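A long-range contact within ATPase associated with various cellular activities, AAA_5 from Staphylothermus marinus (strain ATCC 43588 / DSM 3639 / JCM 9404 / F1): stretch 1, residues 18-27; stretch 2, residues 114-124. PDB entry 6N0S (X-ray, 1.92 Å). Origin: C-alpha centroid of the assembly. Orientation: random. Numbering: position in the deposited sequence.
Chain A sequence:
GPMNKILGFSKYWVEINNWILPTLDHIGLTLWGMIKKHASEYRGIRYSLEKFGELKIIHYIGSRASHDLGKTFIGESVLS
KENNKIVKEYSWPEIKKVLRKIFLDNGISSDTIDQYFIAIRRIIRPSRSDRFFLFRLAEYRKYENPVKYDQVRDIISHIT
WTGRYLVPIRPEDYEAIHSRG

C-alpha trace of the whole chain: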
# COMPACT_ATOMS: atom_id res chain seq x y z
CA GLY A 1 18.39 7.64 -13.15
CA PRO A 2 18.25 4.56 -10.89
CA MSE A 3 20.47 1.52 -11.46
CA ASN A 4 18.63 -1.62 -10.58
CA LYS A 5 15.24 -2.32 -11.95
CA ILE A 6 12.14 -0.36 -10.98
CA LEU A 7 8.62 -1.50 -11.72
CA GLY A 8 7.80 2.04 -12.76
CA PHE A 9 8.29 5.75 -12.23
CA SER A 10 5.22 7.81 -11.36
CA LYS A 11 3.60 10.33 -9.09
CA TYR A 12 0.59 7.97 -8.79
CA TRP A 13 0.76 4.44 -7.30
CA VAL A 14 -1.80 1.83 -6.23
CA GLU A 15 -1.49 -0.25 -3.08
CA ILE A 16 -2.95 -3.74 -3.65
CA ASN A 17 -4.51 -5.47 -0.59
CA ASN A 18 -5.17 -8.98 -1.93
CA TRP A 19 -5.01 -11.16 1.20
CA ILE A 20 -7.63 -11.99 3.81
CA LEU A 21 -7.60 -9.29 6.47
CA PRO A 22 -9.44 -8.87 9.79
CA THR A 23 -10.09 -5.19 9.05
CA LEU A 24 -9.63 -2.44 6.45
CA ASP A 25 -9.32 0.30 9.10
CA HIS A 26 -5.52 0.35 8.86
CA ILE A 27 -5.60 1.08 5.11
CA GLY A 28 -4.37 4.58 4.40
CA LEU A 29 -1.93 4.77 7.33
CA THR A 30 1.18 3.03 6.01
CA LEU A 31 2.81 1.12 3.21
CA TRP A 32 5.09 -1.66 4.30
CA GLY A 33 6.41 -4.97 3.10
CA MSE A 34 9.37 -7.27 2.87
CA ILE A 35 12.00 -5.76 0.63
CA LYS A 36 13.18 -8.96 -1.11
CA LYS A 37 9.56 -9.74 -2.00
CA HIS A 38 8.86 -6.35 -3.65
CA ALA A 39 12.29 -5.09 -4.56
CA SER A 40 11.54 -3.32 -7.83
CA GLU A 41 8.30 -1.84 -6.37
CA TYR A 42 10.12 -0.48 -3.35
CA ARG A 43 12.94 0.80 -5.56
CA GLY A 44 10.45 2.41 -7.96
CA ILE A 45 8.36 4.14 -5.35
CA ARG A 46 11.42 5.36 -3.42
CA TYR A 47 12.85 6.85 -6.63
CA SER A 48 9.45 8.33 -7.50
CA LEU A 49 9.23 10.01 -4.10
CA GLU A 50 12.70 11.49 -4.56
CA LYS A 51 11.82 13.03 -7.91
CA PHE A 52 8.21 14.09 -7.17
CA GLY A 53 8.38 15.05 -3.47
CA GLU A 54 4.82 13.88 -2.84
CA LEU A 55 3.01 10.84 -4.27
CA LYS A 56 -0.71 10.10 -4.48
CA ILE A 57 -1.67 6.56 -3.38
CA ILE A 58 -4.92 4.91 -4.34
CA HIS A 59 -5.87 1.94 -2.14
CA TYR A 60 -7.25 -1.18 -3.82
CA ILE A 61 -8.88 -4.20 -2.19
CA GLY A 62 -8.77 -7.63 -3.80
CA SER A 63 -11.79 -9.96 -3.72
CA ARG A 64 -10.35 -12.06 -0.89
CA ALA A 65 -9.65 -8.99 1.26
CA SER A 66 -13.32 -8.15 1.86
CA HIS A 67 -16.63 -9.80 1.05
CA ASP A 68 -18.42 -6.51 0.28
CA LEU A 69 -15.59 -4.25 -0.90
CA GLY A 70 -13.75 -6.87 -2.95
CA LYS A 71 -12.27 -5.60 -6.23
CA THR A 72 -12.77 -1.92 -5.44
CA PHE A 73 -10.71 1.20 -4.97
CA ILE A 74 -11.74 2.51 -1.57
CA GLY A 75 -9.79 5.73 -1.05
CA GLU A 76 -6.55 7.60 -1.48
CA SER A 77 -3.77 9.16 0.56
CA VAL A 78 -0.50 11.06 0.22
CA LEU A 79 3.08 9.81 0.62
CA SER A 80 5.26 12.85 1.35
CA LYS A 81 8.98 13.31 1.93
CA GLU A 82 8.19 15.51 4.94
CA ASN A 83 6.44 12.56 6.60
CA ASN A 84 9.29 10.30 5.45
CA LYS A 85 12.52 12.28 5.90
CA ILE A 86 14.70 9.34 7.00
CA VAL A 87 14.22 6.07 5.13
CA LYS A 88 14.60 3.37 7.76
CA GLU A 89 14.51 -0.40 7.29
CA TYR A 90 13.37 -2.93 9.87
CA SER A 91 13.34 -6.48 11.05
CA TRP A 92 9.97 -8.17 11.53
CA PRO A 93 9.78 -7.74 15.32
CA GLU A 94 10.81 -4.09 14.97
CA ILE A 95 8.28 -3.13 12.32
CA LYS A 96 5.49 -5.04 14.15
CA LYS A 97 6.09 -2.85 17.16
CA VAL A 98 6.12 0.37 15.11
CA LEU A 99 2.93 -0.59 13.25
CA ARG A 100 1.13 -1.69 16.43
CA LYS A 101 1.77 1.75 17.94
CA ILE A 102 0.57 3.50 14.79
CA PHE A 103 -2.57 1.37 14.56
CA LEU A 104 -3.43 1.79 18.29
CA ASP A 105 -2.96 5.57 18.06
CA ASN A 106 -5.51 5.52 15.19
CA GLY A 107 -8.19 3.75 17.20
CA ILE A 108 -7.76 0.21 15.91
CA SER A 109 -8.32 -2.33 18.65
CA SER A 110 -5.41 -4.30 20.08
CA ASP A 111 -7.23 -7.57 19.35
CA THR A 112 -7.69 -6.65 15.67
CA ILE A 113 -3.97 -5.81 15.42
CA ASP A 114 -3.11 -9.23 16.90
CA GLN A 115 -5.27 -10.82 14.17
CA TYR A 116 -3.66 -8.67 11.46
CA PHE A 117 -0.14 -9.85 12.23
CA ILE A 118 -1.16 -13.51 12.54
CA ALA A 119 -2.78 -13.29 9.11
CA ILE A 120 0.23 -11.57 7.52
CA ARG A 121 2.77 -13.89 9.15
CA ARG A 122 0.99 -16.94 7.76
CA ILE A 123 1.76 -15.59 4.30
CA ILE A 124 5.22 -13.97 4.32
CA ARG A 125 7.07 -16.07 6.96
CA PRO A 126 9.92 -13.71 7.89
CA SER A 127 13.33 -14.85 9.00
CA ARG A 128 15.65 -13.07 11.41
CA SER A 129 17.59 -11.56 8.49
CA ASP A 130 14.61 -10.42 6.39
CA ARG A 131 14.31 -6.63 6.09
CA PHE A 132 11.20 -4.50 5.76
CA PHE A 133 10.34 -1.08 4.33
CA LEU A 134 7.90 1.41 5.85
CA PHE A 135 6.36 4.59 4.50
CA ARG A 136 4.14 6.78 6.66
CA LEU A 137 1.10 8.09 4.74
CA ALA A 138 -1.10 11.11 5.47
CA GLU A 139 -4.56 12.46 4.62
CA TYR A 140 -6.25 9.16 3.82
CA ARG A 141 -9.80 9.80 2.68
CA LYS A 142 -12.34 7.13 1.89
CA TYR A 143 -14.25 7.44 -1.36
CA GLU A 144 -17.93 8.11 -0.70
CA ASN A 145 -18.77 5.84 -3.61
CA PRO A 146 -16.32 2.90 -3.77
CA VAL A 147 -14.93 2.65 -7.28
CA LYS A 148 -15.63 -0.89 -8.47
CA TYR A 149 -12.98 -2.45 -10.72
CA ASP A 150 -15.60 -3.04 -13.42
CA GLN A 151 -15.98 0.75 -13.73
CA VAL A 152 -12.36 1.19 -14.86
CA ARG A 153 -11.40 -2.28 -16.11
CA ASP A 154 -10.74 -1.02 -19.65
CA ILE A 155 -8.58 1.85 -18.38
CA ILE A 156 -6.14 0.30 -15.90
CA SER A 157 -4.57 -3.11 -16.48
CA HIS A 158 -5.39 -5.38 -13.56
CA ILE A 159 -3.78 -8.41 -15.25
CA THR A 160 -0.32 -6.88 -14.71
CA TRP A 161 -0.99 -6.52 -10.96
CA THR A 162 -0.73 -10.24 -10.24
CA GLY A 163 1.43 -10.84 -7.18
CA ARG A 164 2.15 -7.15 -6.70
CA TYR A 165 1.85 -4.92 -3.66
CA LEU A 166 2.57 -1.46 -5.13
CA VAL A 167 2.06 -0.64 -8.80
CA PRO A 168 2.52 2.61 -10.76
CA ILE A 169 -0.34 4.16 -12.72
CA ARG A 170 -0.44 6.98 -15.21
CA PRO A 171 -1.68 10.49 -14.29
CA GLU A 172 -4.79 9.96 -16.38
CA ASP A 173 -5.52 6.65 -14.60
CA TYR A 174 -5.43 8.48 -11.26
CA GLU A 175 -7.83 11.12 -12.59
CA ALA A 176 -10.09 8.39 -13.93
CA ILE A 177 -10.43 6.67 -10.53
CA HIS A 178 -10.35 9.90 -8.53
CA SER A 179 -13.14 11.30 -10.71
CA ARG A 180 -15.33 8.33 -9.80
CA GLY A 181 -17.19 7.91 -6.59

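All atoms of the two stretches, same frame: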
# COMPACT_ATOMS: atom_id res chain seq x y z
N ASN A 18 -4.60 -7.79 -1.30
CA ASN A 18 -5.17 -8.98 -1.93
C ASN A 18 -5.38 -10.15 -0.98
O ASN A 18 -5.83 -11.21 -1.42
CB ASN A 18 -4.25 -9.45 -3.05
CG ASN A 18 -4.96 -9.53 -4.37
OD1 ASN A 18 -5.70 -8.62 -4.76
ND2 ASN A 18 -4.75 -10.64 -5.08
N TRP A 19 -5.01 -10.03 0.28
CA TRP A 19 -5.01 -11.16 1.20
C TRP A 19 -6.13 -10.98 2.20
O TRP A 19 -6.60 -9.86 2.43
CB TRP A 19 -3.64 -11.30 1.89
CG TRP A 19 -2.49 -11.49 0.89
CD1 TRP A 19 -1.69 -10.51 0.35
CD2 TRP A 19 -2.04 -12.73 0.30
NE1 TRP A 19 -0.78 -11.06 -0.53
CE2 TRP A 19 -0.97 -12.42 -0.58
CE3 TRP A 19 -2.43 -14.07 0.43
CZ2 TRP A 19 -0.29 -13.39 -1.31
CZ3 TRP A 19 -1.74 -15.04 -0.29
CH2 TRP A 19 -0.69 -14.69 -1.16
N ILE A 20 -6.57 -12.09 2.81
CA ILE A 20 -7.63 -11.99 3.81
C ILE A 20 -7.13 -11.13 4.95
O ILE A 20 -5.99 -11.28 5.39
CB ILE A 20 -8.06 -13.38 4.31
CG1 ILE A 20 -8.69 -14.20 3.19
CG2 ILE A 20 -9.07 -13.26 5.51
CD1 ILE A 20 -8.64 -15.69 3.44
N LEU A 21 -7.96 -10.22 5.41
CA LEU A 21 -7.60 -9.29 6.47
C LEU A 21 -8.71 -9.24 7.50
O LEU A 21 -9.88 -9.40 7.14
CB LEU A 21 -7.37 -7.88 5.92
CG LEU A 21 -6.12 -7.66 5.09
CD1 LEU A 21 -6.16 -6.25 4.52
CD2 LEU A 21 -4.87 -7.91 5.93
N PRO A 22 -8.39 -9.01 8.77
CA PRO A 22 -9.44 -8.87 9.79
C PRO A 22 -10.10 -7.51 9.79
O PRO A 22 -11.10 -7.32 10.50
CB PRO A 22 -8.68 -9.11 11.09
CG PRO A 22 -7.29 -8.60 10.79
CD PRO A 22 -7.05 -9.04 9.37
N THR A 23 -9.59 -6.55 9.04
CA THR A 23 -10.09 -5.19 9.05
C THR A 23 -9.51 -4.47 7.85
O THR A 23 -8.47 -4.87 7.34
CB THR A 23 -9.70 -4.44 10.34
OG1 THR A 23 -10.25 -3.12 10.32
CG2 THR A 23 -8.19 -4.33 10.45
N LEU A 24 -10.18 -3.39 7.41
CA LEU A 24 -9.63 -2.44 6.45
C LEU A 24 -9.30 -1.10 7.09
O LEU A 24 -8.89 -0.17 6.39
CB LEU A 24 -10.61 -2.22 5.29
CG LEU A 24 -11.08 -3.49 4.57
CD1 LEU A 24 -12.13 -3.19 3.51
CD2 LEU A 24 -9.93 -4.26 3.97
N ASP A 25 -9.48 -0.98 8.41
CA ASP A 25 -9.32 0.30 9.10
C ASP A 25 -7.89 0.80 9.07
O ASP A 25 -7.65 2.01 9.20
CB ASP A 25 -9.78 0.16 10.57
CG ASP A 25 -11.29 -0.07 10.71
OD1 ASP A 25 -12.01 -0.03 9.69
OD2 ASP A 25 -11.76 -0.25 11.85
N HIS A 26 -6.91 -0.08 8.92
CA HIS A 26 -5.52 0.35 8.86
C HIS A 26 -5.12 0.89 7.48
O HIS A 26 -4.01 1.40 7.33
CB HIS A 26 -4.63 -0.81 9.17
CG HIS A 26 -4.74 -1.90 8.16
ND1 HIS A 26 -5.93 -2.58 7.93
CD2 HIS A 26 -3.84 -2.39 7.28
CE1 HIS A 26 -5.74 -3.46 6.96
NE2 HIS A 26 -4.48 -3.37 6.56
N ILE A 27 -5.97 0.74 6.48
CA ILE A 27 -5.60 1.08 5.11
C ILE A 27 -5.62 2.59 4.98
O ILE A 27 -6.60 3.24 5.36
CB ILE A 27 -6.52 0.41 4.10
CG1 ILE A 27 -6.27 -1.10 4.13
CG2 ILE A 27 -6.19 0.92 2.63
CD1 ILE A 27 -7.19 -1.92 3.26
N ASP A 114 -3.61 -7.87 16.73
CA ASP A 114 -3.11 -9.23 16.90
C ASP A 114 -3.52 -10.09 15.70
O ASP A 114 -2.70 -10.82 15.12
CB ASP A 114 -3.62 -9.88 18.20
CG ASP A 114 -3.23 -9.16 19.51
OD1 ASP A 114 -2.23 -8.41 19.57
OD2 ASP A 114 -3.92 -9.42 20.55
N GLN A 115 -4.79 -10.01 15.29
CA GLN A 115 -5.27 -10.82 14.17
C GLN A 115 -4.61 -10.42 12.86
O GLN A 115 -4.40 -11.28 12.01
CB GLN A 115 -6.78 -10.69 14.03
CG GLN A 115 -7.57 -11.38 15.15
CD GLN A 115 -8.92 -10.75 15.41
OE1 GLN A 115 -9.54 -10.18 14.52
NE2 GLN A 115 -9.38 -10.83 16.66
N TYR A 116 -4.30 -9.13 12.68
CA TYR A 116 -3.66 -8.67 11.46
C TYR A 116 -2.31 -9.34 11.29
O TYR A 116 -2.02 -9.93 10.24
CB TYR A 116 -3.56 -7.14 11.51
CG TYR A 116 -2.80 -6.46 10.40
CD1 TYR A 116 -3.37 -6.24 9.14
CD2 TYR A 116 -1.53 -5.99 10.62
CE1 TYR A 116 -2.66 -5.58 8.14
CE2 TYR A 116 -0.83 -5.35 9.66
CZ TYR A 116 -1.38 -5.15 8.42
OH TYR A 116 -0.58 -4.50 7.52
N PHE A 117 -1.48 -9.31 12.34
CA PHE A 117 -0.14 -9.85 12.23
C PHE A 117 -0.13 -11.36 12.04
O PHE A 117 0.69 -11.89 11.28
CB PHE A 117 0.67 -9.44 13.45
CG PHE A 117 1.04 -7.99 13.45
CD1 PHE A 117 1.58 -7.41 12.31
CD2 PHE A 117 0.86 -7.20 14.56
CE1 PHE A 117 1.91 -6.07 12.29
CE2 PHE A 117 1.20 -5.88 14.54
CZ PHE A 117 1.73 -5.31 13.38
N ILE A 118 -1.05 -12.06 12.71
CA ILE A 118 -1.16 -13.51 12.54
C ILE A 118 -1.51 -13.84 11.10
O ILE A 118 -0.99 -14.80 10.52
CB ILE A 118 -2.22 -14.09 13.51
CG1 ILE A 118 -1.57 -14.58 14.78
CG2 ILE A 118 -2.92 -15.31 12.94
CD1 ILE A 118 -1.11 -13.53 15.59
N ALA A 119 -2.41 -13.06 10.50
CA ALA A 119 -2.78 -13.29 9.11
C ALA A 119 -1.61 -13.02 8.17
O ALA A 119 -1.31 -13.83 7.28
CB ALA A 119 -3.98 -12.42 8.75
N ILE A 120 -0.92 -11.90 8.35
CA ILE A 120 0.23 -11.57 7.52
C ILE A 120 1.31 -12.64 7.66
O ILE A 120 1.89 -13.10 6.67
CB ILE A 120 0.79 -10.18 7.89
CG1 ILE A 120 -0.22 -9.07 7.60
CG2 ILE A 120 2.07 -9.92 7.10
CD1 ILE A 120 -0.83 -9.09 6.22
N ARG A 121 1.62 -13.02 8.91
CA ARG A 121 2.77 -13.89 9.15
C ARG A 121 2.56 -15.26 8.53
O ARG A 121 3.52 -15.88 8.06
CB ARG A 121 3.04 -14.02 10.65
CG ARG A 121 4.52 -14.23 10.95
CD ARG A 121 4.75 -15.42 11.88
NE ARG A 121 5.27 -16.60 11.16
CZ ARG A 121 4.52 -17.64 10.77
NH1 ARG A 121 5.10 -18.65 10.13
NH2 ARG A 121 3.21 -17.67 11.02
N ARG A 122 1.32 -15.74 8.51
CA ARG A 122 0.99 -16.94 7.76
C ARG A 122 1.54 -16.89 6.34
O ARG A 122 1.94 -17.92 5.78
CB ARG A 122 -0.53 -17.12 7.67
CG ARG A 122 -1.20 -17.57 8.92
CD ARG A 122 -2.64 -17.85 8.63
NE ARG A 122 -2.76 -19.02 7.78
CZ ARG A 122 -2.65 -20.28 8.21
NH1 ARG A 122 -2.44 -20.55 9.51
NH2 ARG A 122 -2.77 -21.27 7.35
N ILE A 123 1.54 -15.71 5.73
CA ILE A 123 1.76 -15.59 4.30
C ILE A 123 3.22 -15.28 3.96
O ILE A 123 3.76 -15.83 3.00
CB ILE A 123 0.79 -14.53 3.74
CG1 ILE A 123 -0.61 -15.12 3.77
CG2 ILE A 123 1.13 -14.13 2.31
CD1 ILE A 123 -1.66 -14.11 3.67
N ILE A 124 3.88 -14.40 4.71
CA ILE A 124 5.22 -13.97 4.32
C ILE A 124 6.36 -14.68 5.05
O ILE A 124 7.49 -14.69 4.54
CB ILE A 124 5.39 -12.44 4.45
CG1 ILE A 124 5.18 -11.95 5.87
CG2 ILE A 124 4.45 -11.73 3.50
CD1 ILE A 124 5.46 -10.47 6.03

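The contact joins an irregular segment, residues 18-27, to one side of a helix that spans residues 114-124 and begins earlier in the chain. It buries 444 Å², both sides summed, and no hydrogen bond crosses it, so the fit rests on the packing of side chains. The helix supplies a regular relief: its backbone bonds, such as Ile120 N to Tyr116 O at 2.9 Å, hold Gln115, Tyr116, Ala119, Ile120 and Ile123 along one flank, while the CA-to-CB bonds of Asp114 and Phe117 point away. The closest CA pairs run in opposite order along the two sequences, Pro22 CA to Tyr116 CA at 6.0 Å and Trp19 CA to Ile120 CA at 8.2 Å, so the segment passes the helix in the reverse sense.

At the Trp19 end, a flat surface meets a branched one. The indole, with chi1 in the m well, lies against Ile123. Ile123 CG2 sits 3.7 Å from the centroid of the six-membered ring and only 2° off the ring normal, which places this methyl almost directly above the center of the face and supports a CH-pi assignment. Ile123 CD1 reaches the same ring at a second point, 3.3 Å from Trp19 CE3. The two ends of the forked side chain thus rest on the indole together, and Ile123 loses 71 Å² to the other stretch.

Between this site and the proline, the relief is shallow. Ala119 directs its CA-to-CB bond toward the segment but offers just a methyl, and the backbone of Ile20 lies nearest it, with Ile20 O 4.1 Å from Ala119 CB. The CA-to-CB bond of Ile20 points sideways, and its side chain stays at least 6.1 Å from the helix.

Leu21 provides the next bump. Its CA-to-CB bond also runs sideways, yet the end of the side chain comes nearer, and the methyl CD2 sits over the cleft between two helix residues four positions apart, about one turn: Leu21 CD2 is 3.9 Å from Tyr116 CE1 and 4.2 Å from Ile120 CD1. Its approach to the tyrosine ring is oblique.

Pro22 fits lower on the flank, close to the helix backbone. Its CG lies 3.6 Å from Tyr116 N and 4.1 Å from Tyr116 CB, while Pro22 CB is 3.7 Å from Gln115 OE1. These are packing distances, and the compact ring covers the base of the tyrosine side chain.

Tyr116, with chi1 in the t well, has the largest area covered by the other stretch, 80 Å². Its ring extends from that base past Leu21 to His26, a buried residue with chi1 in the p well. The two rings form an edge-to-face pair, the edge of Tyr116 toward the face of His26, with centroids 4.6 Å apart and planes at 60°; His26 NE2 approaches Tyr116 CE1 to 3.3 Å. A type I turn from Leu24 to Ile27, closed by Ile27 N to Leu24 O at 3.1 Å, includes His26.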